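Long-range contacts in N-acetylneuraminic acid outer membrane channel protein NanC (Escherichia coli, PDB 2WJR), which forms a monomeric, weakly anion-selective porin in the outer membrane through which N-acetylneuraminic acid enters the bacterium: residues R104-K110 with R123-W129; A165-V171 with I184-D190. The protein carries 1 engineered substitution. The contacts are given in a common frame with arbitrary orientation. Numbering follows the deposited sequence.

Interaction 1 of 2, residues R104-K110 with R123-W129. With OCT (N-octane), chain G; PO4 (phosphate ion), chain D.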
loop_
_atom_site.group_PDB
_atom_site.type_symbol
_atom_site.label_atom_id
_atom_site.label_comp_id
_atom_site.label_asym_id
_atom_site.label_seq_id
_atom_site.Cartn_x
_atom_site.Cartn_y
_atom_site.Cartn_z
ATOM N N ARG A 104 -5.600 -4.794 8.696
ATOM C CA ARG A 104 -5.307 -5.890 7.815
ATOM C C ARG A 104 -4.021 -6.579 8.244
ATOM O O ARG A 104 -3.059 -5.930 8.651
ATOM C CB ARG A 104 -5.155 -5.413 6.390
ATOM C CG ARG A 104 -5.032 -6.517 5.347
ATOM C CD ARG A 104 -4.898 -5.913 3.988
ATOM N NE ARG A 104 -3.646 -5.181 3.815
ATOM C CZ ARG A 104 -3.368 -4.390 2.787
ATOM N NH1 ARG A 104 -4.256 -4.222 1.802
ATOM N NH2 ARG A 104 -2.206 -3.760 2.736
ATOM N N TYR A 105 -4.059 -7.896 8.187
ATOM C CA TYR A 105 -2.856 -8.695 8.241
ATOM C C TYR A 105 -2.686 -9.406 6.915
ATOM O O TYR A 105 -3.620 -10.073 6.415
ATOM C CB TYR A 105 -2.905 -9.725 9.373
ATOM C CG TYR A 105 -1.796 -10.730 9.178
ATOM C CD1 TYR A 105 -0.483 -10.416 9.541
ATOM C CD2 TYR A 105 -2.040 -11.958 8.571
ATOM C CE1 TYR A 105 0.556 -11.322 9.343
ATOM C CE2 TYR A 105 -1.006 -12.867 8.358
ATOM C CZ TYR A 105 0.287 -12.538 8.746
ATOM O OH TYR A 105 1.295 -13.446 8.525
ATOM N N ARG A 106 -1.484 -9.280 6.350
ATOM C CA ARG A 106 -1.127 -9.906 5.082
ATOM C C ARG A 106 0.215 -10.634 5.230
ATOM O O ARG A 106 1.143 -10.098 5.858
ATOM C CB ARG A 106 -0.990 -8.840 4.003
ATOM C CG ARG A 106 -0.761 -9.370 2.562
ATOM C CD ARG A 106 -0.814 -8.182 1.619
ATOM N NE ARG A 106 0.516 -7.635 1.324
ATOM C CZ ARG A 106 0.788 -6.379 0.990
ATOM N NH1 ARG A 106 -0.171 -5.453 0.925
ATOM N NH2 ARG A 106 2.037 -6.044 0.713
ATOM N N TYR A 107 0.281 -11.833 4.667
ATOM C CA TYR A 107 1.513 -12.640 4.587
ATOM C C TYR A 107 2.009 -12.654 3.147
ATOM O O TYR A 107 1.383 -13.280 2.291
ATOM C CB TYR A 107 1.239 -14.072 5.048
ATOM C CG TYR A 107 2.454 -14.999 4.991
ATOM C CD1 TYR A 107 3.574 -14.744 5.765
ATOM C CD2 TYR A 107 2.457 -16.125 4.178
ATOM C CE1 TYR A 107 4.690 -15.579 5.727
ATOM C CE2 TYR A 107 3.568 -16.987 4.135
ATOM C CZ TYR A 107 4.682 -16.694 4.911
ATOM O OH TYR A 107 5.780 -17.539 4.873
ATOM N N ASP A 108 3.128 -11.968 2.912
ATOM C CA ASP A 108 3.742 -11.850 1.611
ATOM C C ASP A 108 4.778 -12.964 1.450
ATOM O O ASP A 108 5.813 -12.998 2.155
ATOM C CB ASP A 108 4.401 -10.491 1.467
ATOM C CG ASP A 108 3.402 -9.383 1.146
ATOM O OD1 ASP A 108 2.262 -9.684 0.713
ATOM O OD2 ASP A 108 3.761 -8.212 1.328
ATOM N N TRP A 109 4.462 -13.880 0.551
ATOM C CA TRP A 109 5.252 -15.084 0.327
ATOM C C TRP A 109 5.850 -14.969 -1.070
ATOM O O TRP A 109 5.118 -14.782 -2.044
ATOM C CB TRP A 109 4.366 -16.318 0.461
ATOM C CG TRP A 109 5.108 -17.614 0.284
ATOM C CD1 TRP A 109 5.759 -18.323 1.247
ATOM C CD2 TRP A 109 5.273 -18.350 -0.941
ATOM N NE1 TRP A 109 6.310 -19.457 0.704
ATOM C CE2 TRP A 109 6.029 -19.499 -0.635
ATOM C CE3 TRP A 109 4.840 -18.155 -2.258
ATOM C CZ2 TRP A 109 6.368 -20.452 -1.597
ATOM C CZ3 TRP A 109 5.187 -19.102 -3.225
ATOM C CH2 TRP A 109 5.948 -20.238 -2.884
ATOM N N LYS A 110 7.175 -15.046 -1.174
ATOM C CA LYS A 110 7.841 -14.943 -2.477
ATOM C C LYS A 110 7.968 -16.306 -3.138
ATOM O O LYS A 110 8.442 -17.264 -2.526
ATOM C CB LYS A 110 9.221 -14.308 -2.345
ATOM C CG LYS A 110 9.191 -12.824 -2.202
ATOM C CD LYS A 110 10.565 -12.259 -1.940
ATOM C CE LYS A 110 10.544 -10.760 -1.795
ATOM N NZ LYS A 110 11.896 -10.170 -1.569
ATOM N N ARG A 123 13.903 -17.742 1.369
ATOM C CA ARG A 123 12.723 -17.054 0.866
ATOM C C ARG A 123 12.413 -15.862 1.771
ATOM O O ARG A 123 12.243 -16.013 2.977
ATOM C CB ARG A 123 11.564 -18.040 0.863
ATOM C CG ARG A 123 10.704 -17.993 -0.335
ATOM C CD ARG A 123 9.589 -19.019 -0.230
ATOM N NE ARG A 123 9.987 -20.324 -0.742
ATOM C CZ ARG A 123 10.083 -20.640 -2.034
ATOM N NH1 ARG A 123 9.823 -19.748 -2.975
ATOM N NH2 ARG A 123 10.455 -21.862 -2.378
ATOM N N ASP A 124 12.324 -14.693 1.165
ATOM C CA ASP A 124 12.195 -13.462 1.896
ATOM C C ASP A 124 10.698 -13.176 2.063
ATOM O O ASP A 124 10.141 -12.291 1.432
ATOM C CB ASP A 124 12.905 -12.317 1.198
ATOM C CG ASP A 124 12.664 -10.989 1.872
ATOM O OD1 ASP A 124 12.628 -10.947 3.119
ATOM O OD2 ASP A 124 12.500 -9.992 1.153
ATOM N N ASN A 125 10.107 -13.927 2.965
ATOM C CA ASN A 125 8.678 -13.815 3.252
ATOM C C ASN A 125 8.477 -12.787 4.353
ATOM O O ASN A 125 9.364 -12.561 5.203
ATOM C CB ASN A 125 8.115 -15.150 3.668
ATOM C CG ASN A 125 8.359 -16.227 2.649
ATOM O OD1 ASN A 125 8.342 -15.968 1.431
ATOM N ND2 ASN A 125 8.596 -17.459 3.131
ATOM N N VAL A 126 7.309 -12.145 4.338
ATOM C CA VAL A 126 7.081 -11.004 5.177
ATOM C C VAL A 126 5.705 -11.043 5.858
ATOM O O VAL A 126 4.707 -11.417 5.240
ATOM C CB VAL A 126 7.194 -9.721 4.359
ATOM C CG1 VAL A 126 6.648 -8.533 5.178
ATOM C CG2 VAL A 126 8.652 -9.472 3.919
ATOM N N HIS A 127 5.679 -10.670 7.132
ATOM C CA HIS A 127 4.432 -10.479 7.887
ATOM C C HIS A 127 4.119 -9.015 7.867
ATOM O O HIS A 127 4.939 -8.215 8.305
ATOM C CB HIS A 127 4.606 -10.887 9.339
ATOM C CG HIS A 127 4.890 -12.339 9.546
ATOM N ND1 HIS A 127 3.946 -13.321 9.347
ATOM C CD2 HIS A 127 6.012 -12.974 9.968
ATOM C CE1 HIS A 127 4.476 -14.501 9.607
ATOM N NE2 HIS A 127 5.728 -14.319 9.993
ATOM N N ARG A 128 2.936 -8.633 7.377
ATOM C CA ARG A 128 2.607 -7.228 7.212
ATOM C C ARG A 128 1.233 -6.864 7.821
ATOM O O ARG A 128 0.229 -7.541 7.582
ATOM C CB ARG A 128 2.653 -6.823 5.736
ATOM C CG ARG A 128 2.205 -5.396 5.510
ATOM C CD ARG A 128 2.242 -4.994 4.073
ATOM N NE ARG A 128 1.674 -3.647 3.905
ATOM C CZ ARG A 128 2.123 -2.693 3.087
ATOM N NH1 ARG A 128 3.194 -2.882 2.312
ATOM N NH2 ARG A 128 1.495 -1.521 3.070
ATOM N N TRP A 129 1.239 -5.792 8.614
ATOM C CA TRP A 129 0.034 -5.242 9.222
ATOM C C TRP A 129 -0.189 -3.829 8.689
ATOM O O TRP A 129 0.756 -3.022 8.595
ATOM C CB TRP A 129 0.199 -5.173 10.739
ATOM C CG TRP A 129 0.099 -6.470 11.434
ATOM C CD1 TRP A 129 1.119 -7.326 11.780
ATOM C CD2 TRP A 129 -1.114 -7.080 11.888
ATOM N NE1 TRP A 129 0.593 -8.438 12.412
ATOM C CE2 TRP A 129 -0.773 -8.300 12.489
ATOM C CE3 TRP A 129 -2.466 -6.708 11.826
ATOM C CZ2 TRP A 129 -1.742 -9.154 13.040
ATOM C CZ3 TRP A 129 -3.422 -7.552 12.370
ATOM C CH2 TRP A 129 -3.052 -8.756 12.979
HETATM C C1 OCT G . 3.826 -18.838 8.315
HETATM C C2 OCT G . 2.578 -17.981 8.592
HETATM C C3 OCT G . 1.560 -18.056 7.439
HETATM C C4 OCT G . 0.340 -17.137 7.634
HETATM C C5 OCT G . -0.609 -17.189 6.412
HETATM C C6 OCT G . -2.040 -16.718 6.748
HETATM C C7 OCT G . -2.839 -16.251 5.513
HETATM C C8 OCT G . -3.719 -15.019 5.804
HETATM P P PO4 D . 12.795 -21.934 1.581
HETATM O O1 PO4 D . 12.911 -23.392 1.960
HETATM O O2 PO4 D . 11.376 -21.707 1.108
HETATM O O3 PO4 D . 13.078 -21.059 2.793
HETATM O O4 PO4 D . 13.797 -21.628 0.485
HETATM O O HOH W 1 -1.708 -5.763 5.704
HETATM O O HOH W 2 7.743 -11.088 0.769
HETATM O O HOH W 3 8.631 -20.351 2.789
#
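Two antiparallel strands pair Arg-106 with Arg-128 and Asp-108 with Val-126 through reciprocal backbone hydrogen bonds. One face is aromatic. Tyr-105, with chi1 t, and Trp-129, with chi1 m, meet so that Tyr-105 CB makes a CH-pi contact over the six-membered ring, while Tyr-105 OH reaches along to His-127 ND1 (2.8 Å). n-Octane lies over the Tyr-107 ring. The other face is charged: Arg-106 is extended to chi2, then bends at chi3 to grip Asp-108 with NE and NH2 (2.8 Å each, to OD1 and OD2), and its guanidinium stacks flat on that of Arg-128, whose charge, like that of Arg-104, is met by Asp-130. Beyond the paired residues, Asn-125 OD1 accepts from Lys-110 N (3.0 Å) in place of a backbone carbonyl, and the all-t end of Lys-110 carries NZ to Asp-124 OD2 (2.8 Å). An aromatic, lipid-facing outside, here touched by n-octane, backed by a charged lumen is typical of a porin beta-barrel wall near its extracellular rim.

Interaction 2 of 2, residues A165-V171 with I184-D190; sequences ATENAFV and IEYDYLD
Strands 165-171 and 184-188 form the extracellular half of a transmembrane beta hairpin, antiparallel at 166° with axes 4.7 Å apart. Both are extended, mostly with phi near -120° and psi near 130°; Asp-190 has positive phi (67°). As in an antiparallel porin barrel wall, Asn-168, Phe-170, Tyr-186 and Tyr-188 share one face, Ala-169, Val-171, Glu-185 and Asp-187 the other. Thr-166 N donates to Asp-190 OD2 (3.0 Å), the carboxylate standing in for a backbone carbonyl. The Glu-167 carboxylate (chi1 m) is hydrogen-bonded to Tyr-150. Asn-168 pairs with Tyr-188 (Asn-168 N to Tyr-188 O 3.0 Å, Tyr-188 N to Asn-168 O 2.9 Å); its OD1 is hydrogen-bonded to Thr-147, and a water joins its ND2 to Thr-166 OG1 and Tyr-188 O. Ala-169 faces Asp-187 in a non-hydrogen-bonded pair, CA atoms 4.3 Å apart. Phe-170 (chi1 m) pairs with Tyr-186 (chi1 t): Phe-170 N to Tyr-186 O 2.8 Å, Tyr-186 N to Phe-170 O 2.9 Å. Val-171 opposes Glu-185 (chi1 t). Arg-207 forms salt bridges to Glu-185 and Asp-187 (chi1 -35°), and Ser-205 hydrogen-bonds Asp-187. Glu-185 OE1 lies 2.5 Å from Asp-187 OD1, consistent with one acid being protonated.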
loop_
_atom_site.group_PDB
_atom_site.type_symbol
_atom_site.label_atom_id
_atom_site.label_comp_id
_atom_site.label_asym_id
_atom_site.label_seq_id
_atom_site.Cartn_x
_atom_site.Cartn_y
_atom_site.Cartn_z
ATOM N N ALA A 165 10.185 -2.705 9.689
ATOM C CA ALA A 165 10.114 -1.309 9.354
ATOM C C ALA A 165 8.660 -0.889 9.320
ATOM O O ALA A 165 7.741 -1.724 9.398
ATOM C CB ALA A 165 10.756 -1.027 8.020
ATOM N N THR A 166 8.485 0.407 9.184
ATOM C CA THR A 166 7.163 1.040 9.215
ATOM C C THR A 166 6.944 1.911 7.989
ATOM O O THR A 166 7.892 2.286 7.274
ATOM C CB THR A 166 6.958 1.881 10.518
ATOM O OG1 THR A 166 7.908 2.957 10.565
ATOM C CG2 THR A 166 7.090 1.013 11.737
ATOM N N GLU A 167 5.672 2.165 7.689
ATOM C CA GLU A 167 5.309 3.223 6.773
ATOM C C GLU A 167 4.115 3.945 7.381
ATOM O O GLU A 167 3.286 3.340 8.072
ATOM C CB GLU A 167 4.942 2.696 5.381
ATOM C CG GLU A 167 5.995 1.800 4.705
ATOM C CD GLU A 167 5.606 1.395 3.281
ATOM O OE1 GLU A 167 4.577 1.902 2.761
ATOM O OE2 GLU A 167 6.330 0.568 2.681
ATOM N N ASN A 168 4.047 5.235 7.122
ATOM C CA ASN A 168 2.893 6.024 7.471
ATOM C C ASN A 168 2.541 6.906 6.303
ATOM O O ASN A 168 3.369 7.700 5.837
ATOM C CB ASN A 168 3.159 6.841 8.731
ATOM C CG ASN A 168 3.057 6.008 9.990
ATOM O OD1 ASN A 168 1.955 5.714 10.464
ATOM N ND2 ASN A 168 4.219 5.583 10.526
ATOM N N ALA A 169 1.303 6.744 5.818
ATOM C CA ALA A 169 0.789 7.482 4.670
ATOM C C ALA A 169 -0.364 8.389 5.132
ATOM O O ALA A 169 -1.278 7.931 5.813
ATOM C CB ALA A 169 0.318 6.501 3.565
ATOM N N PHE A 170 -0.289 9.662 4.760
ATOM C CA PHE A 170 -1.289 10.671 5.108
ATOM C C PHE A 170 -1.803 11.270 3.814
ATOM O O PHE A 170 -1.027 11.813 3.025
ATOM C CB PHE A 170 -0.687 11.766 6.001
ATOM C CG PHE A 170 -0.004 11.234 7.213
ATOM C CD1 PHE A 170 1.343 10.914 7.187
ATOM C CD2 PHE A 170 -0.710 11.027 8.385
ATOM C CE1 PHE A 170 1.968 10.402 8.315
ATOM C CE2 PHE A 170 -0.085 10.533 9.506
ATOM C CZ PHE A 170 1.263 10.222 9.462
ATOM N N VAL A 171 -3.113 11.182 3.606
ATOM C CA VAL A 171 -3.712 11.561 2.336
ATOM C C VAL A 171 -4.802 12.595 2.622
ATOM O O VAL A 171 -5.632 12.396 3.509
ATOM C CB VAL A 171 -4.333 10.362 1.594
ATOM C CG1 VAL A 171 -4.927 10.830 0.234
ATOM C CG2 VAL A 171 -3.323 9.208 1.379
ATOM N N ILE A 184 -3.459 15.106 -2.218
ATOM C CA ILE A 184 -2.038 15.209 -1.912
ATOM C C ILE A 184 -1.737 14.242 -0.782
ATOM O O ILE A 184 -2.626 13.876 -0.023
ATOM C CB ILE A 184 -1.634 16.646 -1.537
ATOM C CG1 ILE A 184 -2.383 17.128 -0.307
ATOM C CG2 ILE A 184 -1.882 17.548 -2.722
ATOM C CD1 ILE A 184 -1.877 18.459 0.217
ATOM N N GLU A 185 -0.483 13.837 -0.686
ATOM C CA GLU A 185 -0.105 12.771 0.217
ATOM C C GLU A 185 1.320 12.963 0.686
ATOM O O GLU A 185 2.193 13.323 -0.093
ATOM C CB GLU A 185 -0.270 11.416 -0.494
ATOM C CG GLU A 185 0.268 10.208 0.255
ATOM C CD GLU A 185 0.032 8.898 -0.475
ATOM O OE1 GLU A 185 0.538 7.845 -0.009
ATOM O OE2 GLU A 185 -0.663 8.916 -1.501
ATOM N N TYR A 186 1.532 12.742 1.974
ATOM C CA TYR A 186 2.869 12.657 2.525
ATOM C C TYR A 186 3.034 11.277 3.169
ATOM O O TYR A 186 2.174 10.834 3.939
ATOM C CB TYR A 186 3.138 13.777 3.549
ATOM C CG TYR A 186 4.372 13.467 4.374
ATOM C CD1 TYR A 186 5.648 13.708 3.868
ATOM C CD2 TYR A 186 4.267 12.881 5.634
ATOM C CE1 TYR A 186 6.785 13.381 4.596
ATOM C CE2 TYR A 186 5.396 12.551 6.366
ATOM C CZ TYR A 186 6.651 12.807 5.841
ATOM O OH TYR A 186 7.769 12.473 6.574
ATOM N N ASP A 187 4.128 10.595 2.840
ATOM C CA ASP A 187 4.465 9.346 3.509
ATOM C C ASP A 187 5.847 9.456 4.127
ATOM O O ASP A 187 6.734 10.135 3.587
ATOM C CB ASP A 187 4.463 8.158 2.543
ATOM C CG ASP A 187 3.416 8.279 1.494
ATOM O OD1 ASP A 187 2.225 8.147 1.835
ATOM O OD2 ASP A 187 3.779 8.525 0.325
ATOM N N TYR A 188 5.996 8.813 5.274
ATOM C CA TYR A 188 7.304 8.542 5.832
ATOM C C TYR A 188 7.518 7.031 5.785
ATOM O O TYR A 188 6.772 6.243 6.417
ATOM C CB TYR A 188 7.440 9.084 7.247
ATOM C CG TYR A 188 8.841 8.820 7.762
ATOM C CD1 TYR A 188 9.058 7.971 8.840
ATOM C CD2 TYR A 188 9.946 9.366 7.109
ATOM C CE1 TYR A 188 10.345 7.707 9.298
ATOM C CE2 TYR A 188 11.237 9.104 7.549
ATOM C CZ TYR A 188 11.424 8.265 8.639
ATOM O OH TYR A 188 12.699 7.993 9.067
ATOM N N LEU A 189 8.517 6.615 5.008
ATOM C CA LEU A 189 8.738 5.197 4.761
ATOM C C LEU A 189 9.939 4.625 5.545
ATOM O O LEU A 189 10.595 3.682 5.101
ATOM C CB LEU A 189 8.888 4.983 3.266
ATOM C CG LEU A 189 7.714 5.528 2.446
ATOM C CD1 LEU A 189 7.977 5.269 0.968
ATOM C CD2 LEU A 189 6.366 4.899 2.876
ATOM N N ASP A 190 10.176 5.181 6.732
ATOM C CA ASP A 190 11.236 4.724 7.633
ATOM C C ASP A 190 12.586 5.057 6.950
ATOM O O ASP A 190 12.625 5.760 5.949
ATOM C CB ASP A 190 11.059 3.213 7.892
ATOM C CG ASP A 190 11.651 2.750 9.216
ATOM O OD1 ASP A 190 12.863 3.011 9.476
ATOM O OD2 ASP A 190 10.921 2.065 9.969
HETATM O O HOH W 4 6.819 5.386 9.059
#

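How the interactions relate
Both interactions join neighbouring antiparallel strands of the same barrel wall, each running from the membrane into the extracellular region, with centres 19 Å apart and nearest atoms about 5 Å apart. Between them runs strand 141-152, which pairs with strand 126-136 of interaction 1 and with strand 164-174 of interaction 2. Each is partly buried, with an aromatic face that meets n-octane and a second face rich in charge. The charge differs: 104-110 with 123-129 gathers arginines, whereas 165-171 with 184-190 brings acids together beside Arg-207. Interaction 1 buries more surface, 863 against 563 Å², with longer side chains contributing, while small Ala-169 lies near the middle of interaction 2.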